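Local coordinates for protein HAD superfamily hydrolase (Brucella suis biovar 1, PDB 6NQ4) that probably acts as a phosphatase of the haloacid dehalogenase superfamily, with a sodium ion held in its presumed active site, at residues V262-I265 and V269-A272. Residues are numbered along the deposited sequence; the frame is centred on the assembly and turned at random.
Sequences VLYI and VHAA
At the C-terminal ends of the parallel strands of this HAD-type Rossmann-like core, the loop leaving strand 261-265 turns back so that H270 meets Y264 and I265 of that strand. The touching is done by the ends of the two aromatic side chains, whose long directions cross at about a right angle, although their ring planes differ by just 19°. With CG of Y264 anti to the backbone N (chi1 179°), it lies beside the carbonyl carbon, which swings the ring along the onward course of the chain and brings OH over one face of the imidazole, 3.0 Å above the ring plane and nearer its perimeter than its centre. The closest pair is Y264 OH and H270 CE1, 3.0 Å apart; Y264 CZ is 3.6 Å from H270 CE1. The centroids of the Y264 and H270 rings are 5.3 Å apart, too far offset for a real stack. A second approach comes at the imidazole edge, where I265 O lies near the ring plane, 3.3 Å from H270 CE1. The rotation of the imidazole is fixed further by ND1, hydrogen-bonded to D246 O, and by a weak hydrogen bond between NE2 and S266 O. D246 is also a ligand of the sodium ion, which puts H270 in the second shell of the metal site. The Y264 side chain also packs on V248 and V252 of helix 248-258, while strand 261-265 runs between strands 241-245 and 298-300.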
loop_
_atom_site.group_PDB
_atom_site.type_symbol
_atom_site.label_atom_id
_atom_site.label_comp_id
_atom_site.label_asym_id
_atom_site.label_seq_id
_atom_site.Cartn_x
_atom_site.Cartn_y
_atom_site.Cartn_z
ATOM N N VAL A 262 -10.306 -12.632 4.718
ATOM C CA VAL A 262 -10.380 -11.246 4.302
ATOM C C VAL A 262 -11.786 -10.711 4.484
ATOM O O VAL A 262 -12.791 -11.408 4.294
ATOM C CB VAL A 262 -9.788 -10.960 2.900
ATOM C CG1 VAL A 262 -10.735 -11.381 1.807
ATOM C CG2 VAL A 262 -9.422 -9.475 2.759
ATOM N N LEU A 263 -11.834 -9.462 4.920
ATOM C CA LEU A 263 -13.049 -8.665 4.988
ATOM C C LEU A 263 -12.932 -7.589 3.913
ATOM O O LEU A 263 -12.053 -6.720 3.988
ATOM C CB LEU A 263 -13.200 -8.027 6.367
ATOM C CG LEU A 263 -14.304 -6.979 6.503
ATOM C CD1 LEU A 263 -15.663 -7.589 6.226
ATOM C CD2 LEU A 263 -14.292 -6.350 7.875
ATOM N N TYR A 264 -13.809 -7.653 2.912
ATOM C CA TYR A 264 -13.800 -6.722 1.790
ATOM C C TYR A 264 -14.715 -5.544 2.102
ATOM O O TYR A 264 -15.862 -5.731 2.521
ATOM C CB TYR A 264 -14.288 -7.455 0.536
ATOM C CG TYR A 264 -14.389 -6.652 -0.752
ATOM C CD1 TYR A 264 -13.310 -5.920 -1.234
ATOM C CD2 TYR A 264 -15.553 -6.680 -1.514
ATOM C CE1 TYR A 264 -13.401 -5.211 -2.426
ATOM C CE2 TYR A 264 -15.647 -5.983 -2.697
ATOM C CZ TYR A 264 -14.573 -5.255 -3.155
ATOM O OH TYR A 264 -14.690 -4.572 -4.351
ATOM N N ILE A 265 -14.204 -4.331 1.902
ATOM C CA ILE A 265 -14.976 -3.112 2.108
ATOM C C ILE A 265 -15.612 -2.775 0.763
ATOM O O ILE A 265 -15.003 -2.129 -0.096
ATOM C CB ILE A 265 -14.106 -1.979 2.654
ATOM C CG1 ILE A 265 -13.420 -2.433 3.949
ATOM C CG2 ILE A 265 -14.952 -0.720 2.921
ATOM C CD1 ILE A 265 -14.397 -2.919 5.026
ATOM N N VAL A 269 -13.889 3.055 -2.794
ATOM C CA VAL A 269 -13.616 3.498 -4.156
ATOM C C VAL A 269 -12.990 2.374 -4.968
ATOM O O VAL A 269 -13.174 2.302 -6.190
ATOM C CB VAL A 269 -12.722 4.755 -4.140
ATOM C CG1 VAL A 269 -12.331 5.165 -5.550
ATOM C CG2 VAL A 269 -13.417 5.896 -3.409
ATOM N N HIS A 270 -12.241 1.481 -4.322
ATOM C CA HIS A 270 -11.472 0.469 -5.044
ATOM C C HIS A 270 -10.468 1.115 -5.992
ATOM O O HIS A 270 -10.236 0.614 -7.094
ATOM C CB HIS A 270 -12.360 -0.545 -5.782
ATOM C CG HIS A 270 -13.599 -0.919 -5.039
ATOM N ND1 HIS A 270 -13.579 -1.506 -3.792
ATOM C CD2 HIS A 270 -14.905 -0.800 -5.377
ATOM C CE1 HIS A 270 -14.819 -1.721 -3.387
ATOM N NE2 HIS A 270 -15.642 -1.305 -4.335
ATOM N N ALA A 271 -9.852 2.225 -5.539
ATOM C CA ALA A 271 -8.942 2.982 -6.397
ATOM C C ALA A 271 -7.805 2.113 -6.923
ATOM O O ALA A 271 -7.368 2.276 -8.067
ATOM C CB ALA A 271 -8.402 4.205 -5.652
ATOM N N ALA A 272 -7.295 1.190 -6.099
ATOM C CA ALA A 272 -6.194 0.345 -6.542
ATOM C C ALA A 272 -6.580 -0.587 -7.682
ATOM O O ALA A 272 -5.690 -1.117 -8.361
ATOM C CB ALA A 272 -5.648 -0.483 -5.369
#